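Local coordinates for Ydr267cp (Saccharomyces cerevisiae, PDB 2HES), which serves as an essential WD40-repeat component of the cytosolic iron-sulfur protein assembly machinery, needed for maturation of extramitochondrial iron-sulfur proteins and interacting with NAR1, at residues C241-P246 against G281-F286; Q150-D155 against T176-K181; F205-G210 against W258-L263. One frame throughout, in Å; residues are numbered along the deposited sequence.

Interaction 1: C241-P246 against G281-F286; sequences CEAILP and GEWKVF
Leu-245 sets one of its methyls on the indole of Trp-283, joining the outermost strands of two successive blades of the WD40 beta-propeller where 237-244 runs out into a loop. Its CG is anti to the carbonyl carbon (chi1 -54°). The bump is CD2, which rides over the five-membered ring 3.6 Å from its centroid and 20° off the normal, nearest to Trp-283 CG. A flat, wide indole suits this place because it offers a broad apolar face for a branched side chain to rest on. Beside it, Ala-243 brings its CB obliquely to within 4.1 Å of Trp-283 CD1, its small size letting the strand pass close to the indole. Ala-243 and Glu-242 both face Val-225 in a classic beta bulge. Tyr-276 and Ile-264 touch both Leu-245 and Trp-283, extending this apolar layer into the second blade.

Pro-246 supplies the other bump, and its compact ring fits the shallow hollow along the backbone between Trp-283 and Val-285. It crosses the tryptophan side chain at about a right angle, with Pro-246 CD 4.1 Å from Trp-283 CB. The two segments meet through apolar and CH-pi contacts, with no hydrogen bond between them. Pro-246 CG rests 3.5 Å from Trp-283 O, while Pro-246 CB lies 3.9 Å from Val-285 CG2.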
loop_
_atom_site.group_PDB
_atom_site.type_symbol
_atom_site.label_atom_id
_atom_site.label_comp_id
_atom_site.label_asym_id
_atom_site.label_seq_id
_atom_site.Cartn_x
_atom_site.Cartn_y
_atom_site.Cartn_z
ATOM N N CYS A 241 -20.187 0.101 4.623
ATOM C CA CYS A 241 -19.204 0.272 5.681
ATOM C C CYS A 241 -19.809 -0.400 6.912
ATOM O O CYS A 241 -20.907 0.008 7.372
ATOM C CB CYS A 241 -18.992 1.764 5.955
ATOM S SG CYS A 241 -17.921 1.936 7.361
ATOM N N GLU A 242 -19.182 -1.470 7.377
ATOM C CA GLU A 242 -19.732 -2.185 8.522
ATOM C C GLU A 242 -19.275 -1.685 9.874
ATOM O O GLU A 242 -19.937 -1.924 10.858
ATOM C CB GLU A 242 -19.383 -3.644 8.391
ATOM C CG GLU A 242 -18.065 -3.994 8.875
ATOM C CD GLU A 242 -17.966 -5.496 9.146
ATOM O OE1 GLU A 242 -18.767 -6.105 9.863
ATOM O OE2 GLU A 242 -17.097 -6.071 8.562
ATOM N N ALA A 243 -18.151 -0.962 9.929
ATOM C CA ALA A 243 -17.640 -0.480 11.218
ATOM C C ALA A 243 -16.743 0.691 10.993
ATOM O O ALA A 243 -16.093 0.747 9.956
ATOM C CB ALA A 243 -16.823 -1.555 11.857
ATOM N N ILE A 244 -16.678 1.572 11.989
ATOM C CA ILE A 244 -15.584 2.559 12.091
ATOM C C ILE A 244 -14.764 2.147 13.327
ATOM O O ILE A 244 -15.328 1.933 14.429
ATOM C CB ILE A 244 -16.120 4.021 12.162
ATOM C CG1 ILE A 244 -16.774 4.425 10.823
ATOM C CG2 ILE A 244 -14.969 4.978 12.395
ATOM C CD1 ILE A 244 -17.579 5.755 10.869
ATOM N N LEU A 245 -13.438 2.004 13.170
ATOM C CA LEU A 245 -12.620 1.515 14.301
ATOM C C LEU A 245 -12.595 2.528 15.444
ATOM O O LEU A 245 -12.822 3.728 15.220
ATOM C CB LEU A 245 -11.184 1.169 13.866
ATOM C CG LEU A 245 -11.078 0.188 12.688
ATOM C CD1 LEU A 245 -9.624 -0.206 12.474
ATOM C CD2 LEU A 245 -11.905 -1.024 12.958
ATOM N N PRO A 246 -12.284 2.059 16.662
ATOM C CA PRO A 246 -12.227 2.993 17.791
ATOM C C PRO A 246 -11.289 4.190 17.548
ATOM O O PRO A 246 -10.311 4.070 16.810
ATOM C CB PRO A 246 -11.691 2.135 18.939
ATOM C CG PRO A 246 -11.993 0.705 18.580
ATOM C CD PRO A 246 -11.970 0.678 17.048
ATOM N N GLY A 281 -17.372 -10.051 16.910
ATOM C CA GLY A 281 -17.971 -9.078 15.993
ATOM C C GLY A 281 -17.743 -7.600 16.322
ATOM O O GLY A 281 -18.464 -6.731 15.834
ATOM N N GLU A 282 -16.746 -7.298 17.142
ATOM C CA GLU A 282 -16.482 -5.898 17.482
ATOM C C GLU A 282 -14.988 -5.637 17.450
ATOM O O GLU A 282 -14.217 -6.525 17.765
ATOM C CB GLU A 282 -17.084 -5.532 18.859
ATOM C CG GLU A 282 -18.625 -5.439 18.880
ATOM C CD GLU A 282 -19.222 -4.923 20.205
ATOM O OE1 GLU A 282 -18.627 -4.024 20.850
ATOM O OE2 GLU A 282 -20.314 -5.409 20.600
ATOM N N TRP A 283 -14.587 -4.438 17.031
ATOM C CA TRP A 283 -13.192 -4.050 17.036
ATOM C C TRP A 283 -12.801 -3.311 18.326
ATOM O O TRP A 283 -13.565 -2.460 18.850
ATOM C CB TRP A 283 -12.849 -3.162 15.825
ATOM C CG TRP A 283 -12.946 -3.870 14.493
ATOM C CD1 TRP A 283 -14.034 -3.900 13.661
ATOM C CD2 TRP A 283 -11.939 -4.655 13.861
ATOM N NE1 TRP A 283 -13.748 -4.638 12.539
ATOM C CE2 TRP A 283 -12.464 -5.108 12.635
ATOM C CE3 TRP A 283 -10.613 -4.974 14.186
ATOM C CZ2 TRP A 283 -11.726 -5.933 11.750
ATOM C CZ3 TRP A 283 -9.889 -5.784 13.324
ATOM C CH2 TRP A 283 -10.441 -6.234 12.100
ATOM N N LYS A 284 -11.603 -3.616 18.815
ATOM C CA LYS A 284 -10.997 -2.916 19.944
ATOM C C LYS A 284 -9.572 -2.589 19.576
ATOM O O LYS A 284 -8.962 -3.288 18.774
ATOM C CB LYS A 284 -10.976 -3.801 21.192
ATOM C CG LYS A 284 -12.352 -4.020 21.787
ATOM C CD LYS A 284 -12.281 -4.715 23.159
ATOM C CE LYS A 284 -13.716 -4.923 23.702
ATOM N NZ LYS A 284 -13.866 -6.055 24.689
ATOM N N VAL A 285 -9.041 -1.518 20.159
ATOM C CA VAL A 285 -7.617 -1.270 20.120
ATOM C C VAL A 285 -6.915 -2.375 20.899
ATOM O O VAL A 285 -7.161 -2.566 22.114
ATOM C CB VAL A 285 -7.267 0.134 20.681
ATOM C CG1 VAL A 285 -5.759 0.331 20.721
ATOM C CG2 VAL A 285 -7.976 1.231 19.866
ATOM N N PHE A 286 -6.095 -3.138 20.177
ATOM C CA PHE A 286 -5.267 -4.193 20.705
ATOM C C PHE A 286 -4.011 -3.602 21.390
ATOM O O PHE A 286 -3.635 -4.039 22.481
ATOM C CB PHE A 286 -4.858 -5.148 19.554
ATOM C CG PHE A 286 -4.181 -6.422 20.002
ATOM C CD1 PHE A 286 -4.883 -7.424 20.647
ATOM C CD2 PHE A 286 -2.828 -6.628 19.739
ATOM C CE1 PHE A 286 -4.242 -8.600 21.043
ATOM C CE2 PHE A 286 -2.185 -7.810 20.120
ATOM C CZ PHE A 286 -2.886 -8.787 20.766
#

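Interaction 2: Q150-D155 against T176-K181; sequences QEHSQD and TVRIWK
His-152 and Arg-178 lie flank to flank, their side chains sliding past each other in opposite directions. The arginine is extended from CG to NE, with CD and NE both anti (chi2 -177°, chi3 -179°), and its CD sits over the centre of the imidazole, 3.8 Å from the ring centroid. A long aliphatic stem suits this spot, since it covers the ring with methylenes while carrying the guanidinium beyond it, its plane turned 87° from that of the imidazole. There Glu-151 CB comes over one face of the guanidinium, 3.5 Å from Arg-178 NH1. Glu-151 CG, anti to the carbonyl carbon, meets the indole edge 3.6 Å from Trp-180 CH2; beyond it the chain bends at chi2. That same indole edge passes His-152, with Trp-180 CZ2 4.2 Å from His-152 CD2. Thr-176 stands at the imidazole edge, its OG1 3.4 Å from His-152 CE1.

The polar ends are gripped from outside. Ser-170 OG is hydrogen-bonded to both His-152 NE2 and Trp-180 NE1, and Asp-174 bonds to His-152 ND1 through OD2 and to Thr-176 OG1 through OD1. Trp-180, Ser-170, His-152 and Asp-174 thus form the Trp-Ser/Thr-His-Asp tetrad of WD40 blades, tying the loop 150-155 to the strand 177-183. Because a carboxylate would accept, the proton of His-152 probably sits on ND1, leaving NE2 able to receive one from the serine hydroxyl.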
loop_
_atom_site.group_PDB
_atom_site.type_symbol
_atom_site.label_atom_id
_atom_site.label_comp_id
_atom_site.label_asym_id
_atom_site.label_seq_id
_atom_site.Cartn_x
_atom_site.Cartn_y
_atom_site.Cartn_z
ATOM N N GLN A 150 -10.593 5.454 -15.686
ATOM C CA GLN A 150 -10.770 6.882 -15.383
ATOM C C GLN A 150 -12.168 7.101 -14.846
ATOM O O GLN A 150 -13.075 7.492 -15.584
ATOM C CB GLN A 150 -10.510 7.702 -16.665
ATOM C CG GLN A 150 -9.113 7.515 -17.218
ATOM C CD GLN A 150 -8.792 8.485 -18.331
ATOM O OE1 GLN A 150 -8.645 8.087 -19.487
ATOM N NE2 GLN A 150 -8.714 9.774 -17.996
ATOM N N GLU A 151 -12.365 6.832 -13.555
ATOM C CA GLU A 151 -13.670 7.101 -12.925
ATOM C C GLU A 151 -13.589 8.014 -11.718
ATOM O O GLU A 151 -14.566 8.748 -11.418
ATOM C CB GLU A 151 -14.414 5.813 -12.564
ATOM C CG GLU A 151 -14.606 4.811 -13.738
ATOM C CD GLU A 151 -15.307 5.400 -14.968
ATOM O OE1 GLU A 151 -16.333 6.110 -14.827
ATOM O OE2 GLU A 151 -14.830 5.129 -16.093
ATOM N N HIS A 152 -12.446 7.983 -11.033
ATOM C CA HIS A 152 -12.189 8.874 -9.899
ATOM C C HIS A 152 -12.296 10.295 -10.441
ATOM O O HIS A 152 -12.046 10.535 -11.629
ATOM C CB HIS A 152 -10.814 8.622 -9.231
ATOM C CG HIS A 152 -10.817 7.442 -8.303
ATOM N ND1 HIS A 152 -11.564 7.416 -7.141
ATOM C CD2 HIS A 152 -10.188 6.243 -8.374
ATOM C CE1 HIS A 152 -11.386 6.248 -6.537
ATOM N NE2 HIS A 152 -10.576 5.516 -7.269
ATOM N N SER A 153 -12.718 11.205 -9.588
ATOM C CA SER A 153 -12.838 12.604 -10.003
ATOM C C SER A 153 -11.704 13.475 -9.496
ATOM O O SER A 153 -11.669 14.699 -9.815
ATOM C CB SER A 153 -14.188 13.166 -9.545
ATOM O OG SER A 153 -14.218 13.229 -8.130
ATOM N N GLN A 154 -10.821 12.896 -8.684
ATOM C CA GLN A 154 -9.601 13.550 -8.153
ATOM C C GLN A 154 -8.409 12.598 -8.107
ATOM O O GLN A 154 -8.569 11.377 -8.369
ATOM C CB GLN A 154 -9.827 14.163 -6.753
ATOM C CG GLN A 154 -10.896 15.246 -6.672
ATOM C CD GLN A 154 -10.515 16.528 -7.394
ATOM O OE1 GLN A 154 -9.356 16.991 -7.350
ATOM N NE2 GLN A 154 -11.497 17.118 -8.066
ATOM N N ASP A 155 -7.223 13.170 -7.812
ATOM C CA ASP A 155 -5.930 12.488 -7.497
ATOM C C ASP A 155 -6.178 11.092 -6.852
ATOM O O ASP A 155 -6.832 10.963 -5.822
ATOM C CB ASP A 155 -5.133 13.487 -6.613
ATOM C CG ASP A 155 -3.852 12.926 -5.936
ATOM O OD1 ASP A 155 -3.118 11.998 -6.415
ATOM O OD2 ASP A 155 -3.512 13.511 -4.872
ATOM N N THR A 176 -13.415 8.667 -2.050
ATOM C CA THR A 176 -13.913 7.297 -2.295
ATOM C C THR A 176 -12.807 6.258 -2.439
ATOM O O THR A 176 -11.625 6.577 -2.634
ATOM C CB THR A 176 -14.826 7.203 -3.525
ATOM O OG1 THR A 176 -14.035 7.289 -4.736
ATOM C CG2 THR A 176 -15.884 8.314 -3.491
ATOM N N VAL A 177 -13.192 5.014 -2.162
ATOM C CA VAL A 177 -12.445 3.846 -2.627
ATOM C C VAL A 177 -13.276 3.259 -3.794
ATOM O O VAL A 177 -14.502 3.154 -3.691
ATOM C CB VAL A 177 -12.283 2.794 -1.512
ATOM C CG1 VAL A 177 -11.665 1.496 -2.098
ATOM C CG2 VAL A 177 -11.441 3.342 -0.367
ATOM N N ARG A 178 -12.609 2.869 -4.893
ATOM C CA ARG A 178 -13.276 2.171 -5.979
ATOM C C ARG A 178 -12.723 0.760 -6.072
ATOM O O ARG A 178 -11.527 0.535 -5.849
ATOM C CB ARG A 178 -13.138 2.894 -7.331
ATOM C CG ARG A 178 -14.101 4.081 -7.390
ATOM C CD ARG A 178 -14.043 4.758 -8.746
ATOM N NE ARG A 178 -14.946 5.886 -8.746
ATOM C CZ ARG A 178 -16.126 5.952 -9.327
ATOM N NH1 ARG A 178 -16.614 4.929 -10.026
ATOM N NH2 ARG A 178 -16.827 7.083 -9.178
ATOM N N ILE A 179 -13.609 -0.165 -6.398
ATOM C CA ILE A 179 -13.233 -1.580 -6.570
ATOM C C ILE A 179 -13.325 -1.865 -8.041
ATOM O O ILE A 179 -14.337 -1.516 -8.689
ATOM C CB ILE A 179 -14.213 -2.530 -5.751
ATOM C CG1 ILE A 179 -14.315 -2.166 -4.267
ATOM C CG2 ILE A 179 -13.787 -4.026 -5.942
ATOM C CD1 ILE A 179 -12.976 -2.207 -3.544
ATOM N N TRP A 180 -12.315 -2.555 -8.584
ATOM C CA TRP A 180 -12.246 -2.802 -10.000
ATOM C C TRP A 180 -12.066 -4.293 -10.213
ATOM O O TRP A 180 -11.323 -4.943 -9.455
ATOM C CB TRP A 180 -11.022 -2.111 -10.577
ATOM C CG TRP A 180 -10.952 -0.664 -10.220
ATOM C CD1 TRP A 180 -10.348 -0.153 -9.109
ATOM C CD2 TRP A 180 -11.382 0.463 -11.012
ATOM N NE1 TRP A 180 -10.430 1.237 -9.129
ATOM C CE2 TRP A 180 -11.054 1.632 -10.279
ATOM C CE3 TRP A 180 -12.054 0.600 -12.255
ATOM C CZ2 TRP A 180 -11.363 2.941 -10.746
ATOM C CZ3 TRP A 180 -12.391 1.889 -12.702
ATOM C CH2 TRP A 180 -12.021 3.052 -11.935
ATOM N N LYS A 181 -12.724 -4.806 -11.241
ATOM C CA LYS A 181 -12.735 -6.253 -11.514
ATOM C C LYS A 181 -12.756 -6.420 -13.023
ATOM O O LYS A 181 -13.269 -5.544 -13.691
ATOM C CB LYS A 181 -14.058 -6.791 -10.985
ATOM C CG LYS A 181 -14.284 -8.229 -11.261
ATOM C CD LYS A 181 -15.483 -8.677 -10.459
ATOM C CE LYS A 181 -15.703 -10.172 -10.691
ATOM N NZ LYS A 181 -16.558 -10.803 -9.670
#

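Interaction 3: F205-G210 against W258-L263; sequences FDKTEG and WGFNGL
Asp-206 lies flat on the indole of Trp-258, and Lys-207 reaches across beside it, where the loops after the first strands of two neighbouring WD40 propeller blades meet. The carboxylate and indole planes are only 5° apart, and Asp-206 CB stands 3.7 Å from the centroid of the six-membered ring. Lys-207 suits its place by being both greasy and charged. Its CG covers the centre of the Phe-260 ring, 3.9 Å from the centroid, and bends at chi2 and chi4 fold the chain back before NZ donates to Trp-258 O at 2.7 Å and to Phe-205 O at 2.8 Å. Asp-204 adds a salt bridge to the same nitrogen. An alanine in place of Lys-207 would probably leave both carbonyls without this donor, Asp-204 without its positive mate and a gap where CG, CD and CE met the Phe-260 ring.

Further out, a water bridges Lys-207 N and Gly-259 O. Thr-208 N donates to Asp-206 OD1, making an Asx turn, and Thr-208 OG1 adds a second bond from the same face, while Asp-206 OD2 pairs with Arg-213, which would hold the carboxylate over the indole. Trp-258 NE1 makes a weak bond to Gly-262 O. Phe-260 is carried by a type I beta turn from Gly-259 to Gly-262. Glycine fits at both ends, as a CB on Gly-259 would clash with Asn-261 OD1 and one on Gly-262 would be jammed against the carbonyl O of Asn-261. A second Asx turn closes the loop, Leu-263 N donating to Asn-261 OD1 at 2.9 Å.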
loop_
_atom_site.group_PDB
_atom_site.type_symbol
_atom_site.label_atom_id
_atom_site.label_comp_id
_atom_site.label_asym_id
_atom_site.label_seq_id
_atom_site.Cartn_x
_atom_site.Cartn_y
_atom_site.Cartn_z
ATOM N N PHE A 205 -7.068 -5.229 1.812
ATOM C CA PHE A 205 -8.121 -6.277 1.941
ATOM C C PHE A 205 -7.937 -7.206 3.140
ATOM O O PHE A 205 -6.835 -7.448 3.561
ATOM C CB PHE A 205 -8.170 -7.153 0.695
ATOM C CG PHE A 205 -8.727 -6.468 -0.504
ATOM C CD1 PHE A 205 -10.116 -6.525 -0.768
ATOM C CD2 PHE A 205 -7.898 -5.759 -1.375
ATOM C CE1 PHE A 205 -10.661 -5.919 -1.867
ATOM C CE2 PHE A 205 -8.456 -5.111 -2.515
ATOM C CZ PHE A 205 -9.843 -5.216 -2.750
ATOM N N ASP A 206 -9.067 -7.700 3.669
ATOM C CA ASP A 206 -9.098 -8.691 4.723
ATOM C C ASP A 206 -8.411 -9.902 4.143
ATOM O O ASP A 206 -8.605 -10.210 2.949
ATOM C CB ASP A 206 -10.571 -9.035 5.032
ATOM C CG ASP A 206 -10.758 -9.957 6.282
ATOM O OD1 ASP A 206 -9.763 -10.507 6.882
ATOM O OD2 ASP A 206 -11.961 -10.079 6.640
ATOM N N LYS A 207 -7.613 -10.585 4.958
ATOM C CA LYS A 207 -6.955 -11.830 4.493
ATOM C C LYS A 207 -7.731 -13.096 4.843
ATOM O O LYS A 207 -7.346 -14.199 4.436
ATOM C CB LYS A 207 -5.507 -11.904 5.001
ATOM C CG LYS A 207 -4.736 -10.627 4.765
ATOM C CD LYS A 207 -4.687 -10.212 3.262
ATOM C CE LYS A 207 -3.659 -9.102 2.984
ATOM N NZ LYS A 207 -4.032 -7.777 3.574
ATOM N N THR A 208 -8.860 -12.947 5.538
ATOM C CA THR A 208 -9.766 -14.077 5.828
ATOM C C THR A 208 -10.248 -14.709 4.545
ATOM O O THR A 208 -10.654 -14.013 3.617
ATOM C CB THR A 208 -11.014 -13.586 6.663
ATOM O OG1 THR A 208 -10.589 -12.904 7.843
ATOM C CG2 THR A 208 -11.898 -14.764 7.070
ATOM N N GLU A 209 -10.219 -16.050 4.472
ATOM C CA GLU A 209 -10.745 -16.732 3.283
ATOM C C GLU A 209 -12.231 -16.388 3.096
ATOM O O GLU A 209 -12.888 -16.067 4.062
ATOM C CB GLU A 209 -10.595 -18.257 3.429
ATOM C CG GLU A 209 -9.085 -18.721 3.442
ATOM C CD GLU A 209 -8.365 -18.591 2.085
ATOM O OE1 GLU A 209 -8.974 -18.070 1.129
ATOM O OE2 GLU A 209 -7.167 -19.016 1.946
ATOM N N GLY A 210 -12.708 -16.445 1.849
ATOM C CA GLY A 210 -14.138 -16.308 1.511
ATOM C C GLY A 210 -14.470 -14.895 1.064
ATOM O O GLY A 210 -13.622 -14.195 0.452
ATOM N N TRP A 258 -3.660 -4.731 6.852
ATOM C CA TRP A 258 -4.470 -5.756 7.431
ATOM C C TRP A 258 -3.677 -7.036 7.308
ATOM O O TRP A 258 -3.438 -7.535 6.189
ATOM C CB TRP A 258 -5.827 -5.867 6.743
ATOM C CG TRP A 258 -6.919 -6.505 7.616
ATOM C CD1 TRP A 258 -6.743 -7.399 8.658
ATOM C CD2 TRP A 258 -8.331 -6.386 7.432
ATOM N NE1 TRP A 258 -7.970 -7.772 9.174
ATOM C CE2 TRP A 258 -8.958 -7.175 8.435
ATOM C CE3 TRP A 258 -9.142 -5.641 6.554
ATOM C CZ2 TRP A 258 -10.358 -7.237 8.591
ATOM C CZ3 TRP A 258 -10.536 -5.714 6.693
ATOM C CH2 TRP A 258 -11.130 -6.509 7.716
ATOM N N GLY A 259 -3.236 -7.547 8.451
ATOM C CA GLY A 259 -2.344 -8.711 8.411
ATOM C C GLY A 259 -3.052 -10.040 8.229
ATOM O O GLY A 259 -4.275 -10.133 8.431
ATOM N N PHE A 260 -2.278 -11.077 7.856
ATOM C CA PHE A 260 -2.812 -12.444 7.823
ATOM C C PHE A 260 -3.173 -12.946 9.218
ATOM O O PHE A 260 -3.902 -13.908 9.363
ATOM C CB PHE A 260 -1.862 -13.427 7.106
ATOM C CG PHE A 260 -1.725 -13.154 5.639
ATOM C CD1 PHE A 260 -2.530 -13.817 4.733
ATOM C CD2 PHE A 260 -0.810 -12.197 5.178
ATOM C CE1 PHE A 260 -2.430 -13.554 3.329
ATOM C CE2 PHE A 260 -0.679 -11.912 3.801
ATOM C CZ PHE A 260 -1.483 -12.600 2.874
ATOM N N ASN A 261 -2.673 -12.263 10.236
ATOM C CA ASN A 261 -3.053 -12.538 11.618
ATOM C C ASN A 261 -4.448 -11.983 12.006
ATOM O O ASN A 261 -4.916 -12.126 13.148
ATOM C CB ASN A 261 -1.958 -12.013 12.535
ATOM C CG ASN A 261 -1.723 -10.505 12.378
ATOM O OD1 ASN A 261 -2.486 -9.802 11.725
ATOM N ND2 ASN A 261 -0.648 -10.020 12.966
ATOM N N GLY A 262 -5.110 -11.332 11.056
ATOM C CA GLY A 262 -6.430 -10.784 11.308
ATOM C C GLY A 262 -6.415 -9.372 11.861
ATOM O O GLY A 262 -7.479 -8.755 12.023
ATOM N N LEU A 263 -5.224 -8.852 12.182
ATOM C CA LEU A 263 -5.135 -7.584 12.899
ATOM C C LEU A 263 -4.952 -6.434 11.923
ATOM O O LEU A 263 -4.190 -6.563 10.960
ATOM C CB LEU A 263 -3.936 -7.569 13.878
ATOM C CG LEU A 263 -3.879 -8.601 15.013
ATOM C CD1 LEU A 263 -2.626 -8.379 15.853
ATOM C CD2 LEU A 263 -5.149 -8.605 15.886
HETATM O O HOH W 1 -6.914 -10.550 7.623
#

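Overall arrangement
Interactions 1 and 3 join the same two four-stranded blades, 200-244 and 253-289: interaction 3 through the loops after their first strands, interaction 1 at their outermost strands. Their segments alternate along the chain, and their centres are 14 Å apart. Trp-283 CH2 packs 3.7 Å from Trp-258 CZ2, so the two contacts adjoin; a calcium ion lies about 9 Å from the Leu-245 side chain. Interaction 2 comes earlier in the chain and ties the loop leading into the preceding blade, 156-193, to that blade's third strand, its centre about 25 Å from that of interaction 1 and 23 Å from that of interaction 3. One contact therefore fastens a blade's entry loop, while the others hold successive blades together.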